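PDB 4AKL: nucleocapsid from Crimean-congo hemorrhagic fever virus, which binds single- and double-stranded RNA, probably helps package the viral genome, and displays sequence-nonspecific double-stranded DNA endonuclease activity. Local coordinates for residues A[92-97]-A[311-315]; A[124-128]-A[303-309]. The contacts are given in a common frame with arbitrary orientation. Where two conformers were deposited one is given. Residues are numbered along the deposited sequence.

Interaction 1: residues A[92-97]-A[311-315]; sequences GLEWFE and YYWLY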
loop_
_atom_site.group_PDB
_atom_site.type_symbol
_atom_site.label_atom_id
_atom_site.label_comp_id
_atom_site.label_asym_id
_atom_site.label_seq_id
_atom_site.Cartn_x
_atom_site.Cartn_y
_atom_site.Cartn_z
ATOM N N GLY A 92 -3.986 18.250 -0.117
ATOM C CA GLY A 92 -4.237 16.853 0.334
ATOM C C GLY A 92 -5.511 16.628 1.149
ATOM O O GLY A 92 -6.163 15.595 1.015
ATOM N N LEU A 93 -5.873 17.589 1.989
ATOM C CA LEU A 93 -7.154 17.515 2.749
ATOM C C LEU A 93 -8.309 17.938 1.873
ATOM O O LEU A 93 -9.383 17.250 1.819
ATOM C CB LEU A 93 -7.099 18.384 3.995
ATOM C CG LEU A 93 -6.233 17.848 5.116
ATOM C CD1 LEU A 93 -6.017 18.956 6.114
ATOM C CD2 LEU A 93 -6.833 16.533 5.785
ATOM N N GLU A 94 -8.128 19.050 1.158
ATOM C CA GLU A 94 -9.223 19.535 0.271
ATOM C C GLU A 94 -9.616 18.466 -0.752
ATOM O O GLU A 94 -10.791 18.317 -1.082
ATOM C CB GLU A 94 -8.861 20.868 -0.397
ATOM C CG GLU A 94 -9.994 21.603 -1.235
ATOM C CD GLU A 94 -11.332 21.949 -0.456
ATOM O OE1 GLU A 94 -11.443 21.776 0.787
ATOM O OE2 GLU A 94 -12.284 22.392 -1.139
ATOM N N TRP A 95 -8.650 17.678 -1.217
ATOM C CA TRP A 95 -8.970 16.673 -2.231
ATOM C C TRP A 95 -10.169 15.750 -1.809
ATOM O O TRP A 95 -11.044 15.471 -2.622
ATOM C CB TRP A 95 -7.744 15.869 -2.579
ATOM C CG TRP A 95 -7.945 14.921 -3.748
ATOM C CD1 TRP A 95 -7.634 15.164 -5.047
ATOM C CD2 TRP A 95 -8.490 13.591 -3.704
ATOM N NE1 TRP A 95 -7.963 14.063 -5.833
ATOM C CE2 TRP A 95 -8.479 13.083 -5.031
ATOM C CE3 TRP A 95 -8.990 12.774 -2.678
ATOM C CZ2 TRP A 95 -8.957 11.796 -5.357
ATOM C CZ3 TRP A 95 -9.478 11.477 -3.013
ATOM C CH2 TRP A 95 -9.443 11.011 -4.326
ATOM N N PHE A 96 -10.196 15.301 -0.552
ATOM C CA PHE A 96 -11.298 14.450 -0.044
ATOM C C PHE A 96 -12.655 15.144 -0.097
ATOM O O PHE A 96 -13.657 14.525 -0.414
ATOM C CB PHE A 96 -10.943 13.908 1.374
ATOM C CG PHE A 96 -9.825 12.944 1.316
ATOM C CD1 PHE A 96 -10.065 11.628 0.969
ATOM C CD2 PHE A 96 -8.504 13.365 1.534
ATOM C CE1 PHE A 96 -9.015 10.708 0.869
ATOM C CE2 PHE A 96 -7.456 12.459 1.430
ATOM C CZ PHE A 96 -7.708 11.137 1.103
ATOM N N GLU A 97 -12.654 16.439 0.175
ATOM C CA GLU A 97 -13.848 17.269 0.082
ATOM C C GLU A 97 -14.371 17.374 -1.359
ATOM O O GLU A 97 -15.579 17.344 -1.588
ATOM C CB GLU A 97 -13.536 18.672 0.614
ATOM C CG GLU A 97 -14.648 19.251 1.468
ATOM C CD GLU A 97 -14.713 18.568 2.800
ATOM O OE1 GLU A 97 -13.766 18.776 3.617
ATOM O OE2 GLU A 97 -15.708 17.822 3.034
ATOM N N TYR A 311 -3.481 10.862 4.814
ATOM C CA TYR A 311 -4.270 12.059 4.567
ATOM C C TYR A 311 -5.782 11.754 4.714
ATOM O O TYR A 311 -6.562 12.611 5.206
ATOM C CB TYR A 311 -3.934 12.679 3.195
ATOM C CG TYR A 311 -2.918 13.787 3.323
ATOM C CD1 TYR A 311 -3.306 15.047 3.686
ATOM C CD2 TYR A 311 -1.565 13.560 3.124
ATOM C CE1 TYR A 311 -2.377 16.084 3.826
ATOM C CE2 TYR A 311 -0.634 14.573 3.265
ATOM C CZ TYR A 311 -1.044 15.829 3.618
ATOM O OH TYR A 311 -0.119 16.796 3.781
ATOM N N TYR A 312 -6.189 10.551 4.316
ATOM C CA TYR A 312 -7.546 10.127 4.506
ATOM C C TYR A 312 -7.911 10.169 6.011
ATOM O O TYR A 312 -9.014 10.599 6.383
ATOM C CB TYR A 312 -7.744 8.735 3.942
ATOM C CG TYR A 312 -9.098 8.190 4.203
ATOM C CD1 TYR A 312 -10.225 8.803 3.665
ATOM C CD2 TYR A 312 -9.276 7.058 4.995
ATOM C CE1 TYR A 312 -11.513 8.305 3.908
ATOM C CE2 TYR A 312 -10.588 6.544 5.252
ATOM C CZ TYR A 312 -11.680 7.163 4.709
ATOM O OH TYR A 312 -12.961 6.677 4.959
ATOM N N TRP A 313 -6.981 9.737 6.873
ATOM C CA TRP A 313 -7.257 9.689 8.313
ATOM C C TRP A 313 -7.328 11.082 8.879
ATOM O O TRP A 313 -8.184 11.349 9.724
ATOM C CB TRP A 313 -6.250 8.788 9.070
ATOM C CG TRP A 313 -6.367 7.326 8.646
ATOM C CD1 TRP A 313 -7.538 6.640 8.337
ATOM C CD2 TRP A 313 -5.310 6.409 8.442
ATOM N NE1 TRP A 313 -7.256 5.351 7.985
ATOM C CE2 TRP A 313 -5.889 5.178 8.038
ATOM C CE3 TRP A 313 -3.922 6.493 8.581
ATOM C CZ2 TRP A 313 -5.141 4.066 7.773
ATOM C CZ3 TRP A 313 -3.175 5.391 8.309
ATOM C CH2 TRP A 313 -3.779 4.180 7.906
ATOM N N LEU A 314 -6.453 11.968 8.422
ATOM C CA LEU A 314 -6.592 13.366 8.773
ATOM C C LEU A 314 -7.968 13.906 8.387
ATOM O O LEU A 314 -8.659 14.510 9.216
ATOM C CB LEU A 314 -5.567 14.202 8.080
ATOM C CG LEU A 314 -4.102 14.074 8.382
ATOM C CD1 LEU A 314 -3.386 15.187 7.581
ATOM C CD2 LEU A 314 -3.802 14.172 9.905
ATOM N N TYR A 315 -8.377 13.655 7.147
ATOM C CA TYR A 315 -9.695 14.085 6.685
ATOM C C TYR A 315 -10.797 13.512 7.593
ATOM O O TYR A 315 -11.593 14.269 8.131
ATOM C CB TYR A 315 -9.870 13.748 5.199
ATOM C CG TYR A 315 -11.255 13.683 4.761
ATOM C CD1 TYR A 315 -11.978 14.856 4.459
ATOM C CD2 TYR A 315 -11.881 12.480 4.626
ATOM C CE1 TYR A 315 -13.328 14.771 4.019
ATOM C CE2 TYR A 315 -13.220 12.402 4.202
ATOM C CZ TYR A 315 -13.921 13.546 3.904
ATOM O OH TYR A 315 -15.247 13.426 3.484
#

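Interaction 2: residues A[124-128]-A[303-309]; sequences FNYQQ and QIDTVFS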
loop_
_atom_site.group_PDB
_atom_site.type_symbol
_atom_site.label_atom_id
_atom_site.label_comp_id
_atom_site.label_asym_id
_atom_site.label_seq_id
_atom_site.Cartn_x
_atom_site.Cartn_y
_atom_site.Cartn_z
ATOM N N PHE A 124 -9.853 -2.098 -5.171
ATOM C CA PHE A 124 -9.450 -1.476 -6.445
ATOM C C PHE A 124 -9.721 -0.002 -6.466
ATOM O O PHE A 124 -8.860 0.759 -6.896
ATOM C CB PHE A 124 -10.136 -2.126 -7.637
ATOM C CG PHE A 124 -9.615 -3.490 -7.978
ATOM C CD1 PHE A 124 -8.336 -3.921 -7.597
ATOM C CD2 PHE A 124 -10.398 -4.347 -8.712
ATOM C CE1 PHE A 124 -7.889 -5.197 -7.951
ATOM C CE2 PHE A 124 -9.937 -5.611 -9.056
ATOM C CZ PHE A 124 -8.676 -6.024 -8.667
ATOM N N ASN A 125 -10.905 0.413 -5.972
ATOM C CA ASN A 125 -11.273 1.805 -5.914
ATOM C C ASN A 125 -10.284 2.620 -5.068
ATOM O O ASN A 125 -9.927 3.744 -5.434
ATOM C CB ASN A 125 -12.710 1.941 -5.384
ATOM C CG ASN A 125 -13.192 3.402 -5.302
ATOM O OD1 ASN A 125 -12.713 4.194 -4.479
ATOM N ND2 ASN A 125 -14.157 3.752 -6.143
ATOM N N TYR A 126 -9.829 2.044 -3.942
ATOM C CA TYR A 126 -8.907 2.746 -3.084
ATOM C C TYR A 126 -7.564 2.945 -3.817
ATOM O O TYR A 126 -6.978 3.986 -3.737
ATOM C CB TYR A 126 -8.691 1.949 -1.759
ATOM C CG TYR A 126 -7.437 2.322 -1.006
ATOM C CD1 TYR A 126 -6.250 1.724 -1.289
ATOM C CD2 TYR A 126 -7.454 3.284 -0.023
ATOM C CE1 TYR A 126 -5.072 2.057 -0.584
ATOM C CE2 TYR A 126 -6.270 3.649 0.693
ATOM C CZ TYR A 126 -5.084 3.027 0.397
ATOM O OH TYR A 126 -3.879 3.316 1.078
ATOM N N GLN A 127 -7.076 1.924 -4.513
ATOM C CA GLN A 127 -5.792 2.050 -5.222
ATOM C C GLN A 127 -5.886 3.106 -6.296
ATOM O O GLN A 127 -4.992 3.952 -6.422
ATOM C CB GLN A 127 -5.325 0.708 -5.807
ATOM C CG GLN A 127 -5.079 -0.398 -4.725
ATOM C CD GLN A 127 -3.916 -0.123 -3.755
ATOM O OE1 GLN A 127 -3.011 0.693 -4.020
ATOM N NE2 GLN A 127 -3.940 -0.821 -2.615
ATOM N N GLN A 128 -6.983 3.109 -7.041
ATOM C CA GLN A 128 -7.157 4.110 -8.111
ATOM C C GLN A 128 -7.296 5.491 -7.515
ATOM O O GLN A 128 -6.769 6.483 -8.083
ATOM C CB GLN A 128 -8.382 3.765 -9.010
ATOM C CG GLN A 128 -8.251 2.414 -9.740
ATOM C CD GLN A 128 -6.810 2.176 -10.385
ATOM O OE1 GLN A 128 -6.064 1.222 -10.018
ATOM N NE2 GLN A 128 -6.436 3.059 -11.296
ATOM N N GLN A 303 -2.276 -3.419 -0.353
ATOM C CA GLN A 303 -1.057 -2.676 0.024
ATOM C C GLN A 303 -1.405 -1.246 0.350
ATOM O O GLN A 303 -2.050 -0.549 -0.450
ATOM C CB GLN A 303 0.001 -2.672 -1.096
ATOM C CG GLN A 303 0.935 -3.875 -1.093
ATOM C CD GLN A 303 1.782 -3.944 -2.335
ATOM O OE1 GLN A 303 2.050 -2.915 -2.995
ATOM N NE2 GLN A 303 2.203 -5.147 -2.680
ATOM N N ILE A 304 -0.975 -0.798 1.504
ATOM C CA ILE A 304 -1.302 0.531 1.935
ATOM C C ILE A 304 -0.495 1.563 1.099
ATOM O O ILE A 304 0.647 1.355 0.793
ATOM C CB ILE A 304 -1.145 0.629 3.460
ATOM C CG1 ILE A 304 -1.524 2.025 3.923
ATOM C CG2 ILE A 304 0.284 0.241 3.924
ATOM C CD1 ILE A 304 -1.752 2.071 5.477
ATOM N N ASP A 305 -1.153 2.636 0.693
ATOM C CA ASP A 305 -0.480 3.786 0.240
ATOM C C ASP A 305 -0.353 4.695 1.449
ATOM O O ASP A 305 -1.344 5.307 1.910
ATOM C CB ASP A 305 -1.254 4.475 -0.884
ATOM C CG ASP A 305 -0.500 5.681 -1.445
ATOM O OD1 ASP A 305 0.284 6.271 -0.685
ATOM O OD2 ASP A 305 -0.690 6.025 -2.654
ATOM N N THR A 306 0.862 4.792 1.954
ATOM C CA THR A 306 1.139 5.395 3.236
ATOM C C THR A 306 0.718 6.844 3.302
ATOM O O THR A 306 0.062 7.255 4.240
ATOM C CB THR A 306 2.641 5.216 3.609
ATOM O OG1 THR A 306 2.898 3.825 3.760
ATOM C CG2 THR A 306 3.059 5.939 4.933
ATOM N N VAL A 307 1.070 7.616 2.306
ATOM C CA VAL A 307 0.736 8.989 2.359
ATOM C C VAL A 307 -0.775 9.220 2.109
ATOM O O VAL A 307 -1.392 10.037 2.790
ATOM C CB VAL A 307 1.664 9.840 1.445
ATOM C CG1 VAL A 307 1.367 9.614 -0.016
ATOM C CG2 VAL A 307 1.506 11.343 1.823
ATOM N N PHE A 308 -1.358 8.472 1.173
ATOM C CA PHE A 308 -2.778 8.621 0.870
ATOM C C PHE A 308 -3.646 8.292 2.064
ATOM O O PHE A 308 -4.551 9.074 2.446
ATOM C CB PHE A 308 -3.178 7.766 -0.340
ATOM C CG PHE A 308 -4.624 7.879 -0.710
ATOM C CD1 PHE A 308 -5.154 9.088 -1.163
ATOM C CD2 PHE A 308 -5.473 6.811 -0.574
ATOM C CE1 PHE A 308 -6.455 9.207 -1.493
ATOM C CE2 PHE A 308 -6.767 6.903 -0.887
ATOM C CZ PHE A 308 -7.297 8.101 -1.362
ATOM N N SER A 309 -3.390 7.107 2.638
ATOM C CA SER A 309 -4.134 6.654 3.777
ATOM C C SER A 309 -3.899 7.627 4.914
ATOM O O SER A 309 -4.816 7.971 5.605
ATOM C CB SER A 309 -3.759 5.202 4.160
ATOM O OG SER A 309 -4.436 4.215 3.386
HETATM O O HOH W 1 -0.871 1.009 -2.436
#

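Interaction 1: residues A[92-97]-A[311-315]
Phe96 is the residue most deeply engaged in this contact. Its CA-to-CB bond points at the facing segment, and its ring lies against the backbone and side chains of three tyrosines. CA of Tyr312 sits over one face of the Phe96 ring, 4.0 Å from its centroid, as a CH-pi contact. The Phe96 CE2 atom approaches Tyr311 CB to 3.9 Å, and Phe96 CE1 approaches Tyr312 CD1 to 3.6 Å.

Tyr315 answers from the other helix. The Tyr315 ring receives Phe96 CB over one face, 3.4 Å from the ring centroid, in a second CH-pi contact. The Phe96 and Tyr315 rings are nearly parallel, with planes at 20°, but are slid apart and barely overlap. With Tyr312 they form an aromatic cluster.

The setting is a helix-helix packing in a largely helical nucleocapsid protein. Segments 92-97 and 311-315, on helices 86-98 and 306-316, cross at -68°, with their axes 9.0 Å apart at closest approach. No hydrogen bond joins the segments, so the join rests on apolar and aromatic packing.

Leu93, one turn before Phe96, fills the next part of the interface. Leu93 CD2 lies 3.5 Å from both Leu314 CB and Tyr315 N. At Gly92 the backbone itself meets a ring: Gly92 C is 3.7 Å from Tyr311 CD1. A side chain at Gly92 would collide with that ring. The polar ends of two tyrosines are held elsewhere. Tyr311 OH hydrogen-bonds to Ala83 O, and Tyr312 OH hydrogen-bonds to Asp107 OD1.

Interaction 2: residues A[124-128]-A[303-309]
The hydroxyl of Tyr126 hydrogen-bonds twice to the segment 303-309. It donates to Ser309 OG, with Tyr126 OH and Ser309 OG 2.5 Å apart, and accepts from Asp305 N, with Asp305 N and Tyr126 OH 2.8 Å apart. Gln127 NE2 donates to Gln303 O at 2.9 Å and also hydrogen-bonds to Gly301 O. A water donates to both Gln127 OE1 (2.7 Å) and Gln303 O (2.8 Å), a second link between the same residues.

Asp305 is the N-cap of helix 306-316. Asp305 OD1 accepts a weak capping bond from Phe308 N at 3.3 Å, while Asp305 OD2 forms a salt bridge with Arg134 NE and a hydrogen bond with Asn468 ND2.

Beyond these bonds, the ring edge of Phe308 is directed at the face of Tyr126 in an offset edge-to-face pair, centroids 5.4 Å apart. The contact joins the start of helix 306-316 to helix 120-136, with helix 385-392 touching Ile304 and Thr306.

How the interactions relate
Both contacts are buried and use helix 306-316. Interaction 2 holds its N-terminal end and the loop before it; interaction 1 holds the later turns. The centre of interaction 2 is about 6 Å from the centre of the chain, that of interaction 1 about 17 Å. Their chemistry differs accordingly. At the helix start, backbone groups of the loop are met by Tyr126, Gln127 and a water. Farther along, the backbone is paired within the helix, and aromatic and apolar side chains do the joining. The two centres are 13 Å apart and the contacts touch: Phe96 CZ lies 3.5 Å from Phe308 CE1. Trp133 of helix 120-136 meets the rings of both Phe96 and Phe308.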